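Local coordinates for lactaldehyde dehydrogenase (Escherichia coli, PDB 2IMP) that catalyses the irreversible NAD-dependent oxidation of L-lactaldehyde to L-lactate, and also oxidises glycolaldehyde and L-glyceraldehyde, at the interface of chains A and B. Coordinates in Å, arbitrary orientation; residue numbers count along the deposited sequence, not the author numbering. Chains: chain A/B, Lactaldehyde dehydrogenase.

The interface of chains A and B. Residues chain A 435-436, 439, 443-444; chain B 131, 134, 136, 476, 478.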
loop_
_atom_site.group_PDB
_atom_site.type_symbol
_atom_site.label_atom_id
_atom_site.label_comp_id
_atom_site.label_asym_id
_atom_site.label_seq_id
_atom_site.Cartn_x
_atom_site.Cartn_y
_atom_site.Cartn_z
ATOM N N THR A 435 -8.023 11.887 -17.191
ATOM C CA THR A 435 -9.123 12.810 -17.404
ATOM C C THR A 435 -8.891 14.158 -16.700
ATOM O O THR A 435 -8.842 14.223 -15.469
ATOM C CB THR A 435 -10.473 12.240 -16.905
ATOM O OG1 THR A 435 -10.806 11.058 -17.640
ATOM C CG2 THR A 435 -11.586 13.268 -17.107
ATOM N N TYR A 436 -8.728 15.210 -17.489
ATOM C CA TYR A 436 -8.518 16.540 -16.937
ATOM C C TYR A 436 -9.809 17.355 -16.818
ATOM O O TYR A 436 -10.552 17.502 -17.788
ATOM C CB TYR A 436 -7.513 17.322 -17.782
ATOM C CG TYR A 436 -6.134 16.725 -17.784
ATOM C CD1 TYR A 436 -5.797 15.708 -18.673
ATOM C CD2 TYR A 436 -5.169 17.157 -16.876
ATOM C CE1 TYR A 436 -4.528 15.136 -18.662
ATOM C CE2 TYR A 436 -3.898 16.593 -16.854
ATOM C CZ TYR A 436 -3.585 15.582 -17.749
ATOM O OH TYR A 436 -2.332 15.017 -17.732
ATOM N N ARG A 439 -9.042 22.415 -16.679
ATOM C CA ARG A 439 -7.634 22.785 -16.767
ATOM C C ARG A 439 -6.977 22.182 -18.020
ATOM O O ARG A 439 -7.576 21.336 -18.680
ATOM C CB ARG A 439 -6.858 22.335 -15.522
ATOM C CG ARG A 439 -6.907 20.841 -15.247
ATOM C CD ARG A 439 -5.637 20.356 -14.531
ATOM N NE ARG A 439 -4.492 20.298 -15.440
ATOM C CZ ARG A 439 -3.288 19.826 -15.119
ATOM N NH1 ARG A 439 -3.048 19.360 -13.897
ATOM N NH2 ARG A 439 -2.320 19.812 -16.031
ATOM N N GLU A 443 0.507 15.808 -17.665
ATOM C CA GLU A 443 0.713 14.875 -16.565
ATOM C C GLU A 443 1.792 15.256 -15.529
ATOM O O GLU A 443 2.872 15.727 -15.875
ATOM C CB GLU A 443 1.024 13.469 -17.106
ATOM C CG GLU A 443 2.323 13.371 -17.893
ATOM C CD GLU A 443 2.114 13.510 -19.391
ATOM O OE1 GLU A 443 1.330 14.391 -19.810
ATOM O OE2 GLU A 443 2.741 12.740 -20.152
ATOM N N ALA A 444 1.463 15.042 -14.262
ATOM C CA ALA A 444 2.387 15.307 -13.172
ATOM C C ALA A 444 3.386 14.142 -12.995
ATOM O O ALA A 444 3.050 12.988 -13.289
ATOM C CB ALA A 444 1.606 15.524 -11.875
ATOM N N ARG B 131 -0.169 21.612 -7.675
ATOM C CA ARG B 131 -1.085 22.713 -7.954
ATOM C C ARG B 131 -2.098 23.024 -6.850
ATOM O O ARG B 131 -2.830 22.140 -6.402
ATOM C CB ARG B 131 -1.874 22.440 -9.233
ATOM C CG ARG B 131 -1.032 22.217 -10.461
ATOM C CD ARG B 131 -1.905 22.278 -11.697
ATOM N NE ARG B 131 -1.115 22.106 -12.909
ATOM C CZ ARG B 131 -1.521 22.469 -14.120
ATOM N NH1 ARG B 131 -2.712 23.030 -14.282
ATOM N NH2 ARG B 131 -0.733 22.267 -15.166
ATOM N N GLU B 134 -5.868 21.565 -6.377
ATOM C CA GLU B 134 -6.083 20.429 -7.263
ATOM C C GLU B 134 -6.011 19.067 -6.561
ATOM O O GLU B 134 -5.174 18.846 -5.688
ATOM C CB GLU B 134 -5.080 20.423 -8.427
ATOM C CG GLU B 134 -5.202 19.174 -9.314
ATOM C CD GLU B 134 -4.214 19.137 -10.477
ATOM O OE1 GLU B 134 -3.020 18.865 -10.250
ATOM O OE2 GLU B 134 -4.638 19.376 -11.625
ATOM N N ILE B 136 -5.633 14.943 -7.283
ATOM C CA ILE B 136 -5.288 13.917 -8.243
ATOM C C ILE B 136 -5.863 12.566 -7.794
ATOM O O ILE B 136 -5.362 11.947 -6.857
ATOM C CB ILE B 136 -3.764 13.788 -8.410
ATOM C CG1 ILE B 136 -3.177 15.115 -8.891
ATOM C CG2 ILE B 136 -3.448 12.693 -9.411
ATOM C CD1 ILE B 136 -1.659 15.131 -8.939
ATOM N N TYR B 476 -7.393 14.548 -12.896
ATOM C CA TYR B 476 -6.865 15.799 -12.385
ATOM C C TYR B 476 -8.007 16.810 -12.206
ATOM O O TYR B 476 -8.413 17.494 -13.149
ATOM C CB TYR B 476 -5.799 16.370 -13.325
ATOM C CG TYR B 476 -4.541 15.532 -13.443
ATOM C CD1 TYR B 476 -4.497 14.413 -14.272
ATOM C CD2 TYR B 476 -3.382 15.872 -12.740
ATOM C CE1 TYR B 476 -3.329 13.658 -14.410
ATOM C CE2 TYR B 476 -2.210 15.120 -12.868
ATOM C CZ TYR B 476 -2.194 14.013 -13.707
ATOM O OH TYR B 476 -1.042 13.266 -13.843
ATOM N N GLN B 478 -9.190 20.091 -11.070
ATOM C CA GLN B 478 -8.752 21.443 -10.733
ATOM C C GLN B 478 -9.823 22.330 -10.063
ATOM O O GLN B 478 -10.898 22.556 -10.621
ATOM C CB GLN B 478 -8.225 22.152 -11.983
ATOM C CG GLN B 478 -7.677 23.548 -11.707
ATOM C CD GLN B 478 -6.464 23.524 -10.793
ATOM O OE1 GLN B 478 -5.373 23.108 -11.198
ATOM N NE2 GLN B 478 -6.649 23.962 -9.549
#
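The nearly parallel rings of B:Tyr476 and A:Tyr436 lie face over face, slipped so that A:Tyr436 CE2 sits above the rim of B:Tyr476, 3.4 Å from its CD1, where the oligomerisation strand 470-478 typical of aldehyde dehydrogenases joins strand 434-437 of its neighbour in the homotetramer. The two strands run parallel, and B:Tyr476 N donates to A:Thr435 O at 3.0 Å. A shared chi1 of about -65° sends both tyrosine side chains the same way from the paired strands, which lets the rings overlap. At the far end of the ring, the phenol OH of B:Tyr476 accepts the backbone N-H of A:Ala444 at 3.1 Å, next to the lactate-binding A:Glu443, while the methyl of A:Ala444 lies in the ring plane at its edge. A phenylalanine in place of B:Tyr476 would probably leave the A:Ala444 amide without its acceptor and the ring less firmly fixed at its tip. Equally close-packed, A:Arg439 bends at chi3 (-74°), placing its guanidinium between the rim of A:Tyr436 on one face and B:Arg131 on the other. The two guanidinium planes are 12° apart, with CZ of A:Arg439 3.3 Å from CZ of B:Arg131; B:Glu134 probably offsets some of their repulsion. Its OE2 takes NH1 of A:Arg439 through the syn lone pair at 2.8 Å, a salt bridge lying almost in the guanidinium plane. The margins are looser: B:Gln478 offers CB to CG of A:Arg439 at 3.8 Å, and B:Ile136 CD1 stays 4.4 Å from CB of A:Ala444.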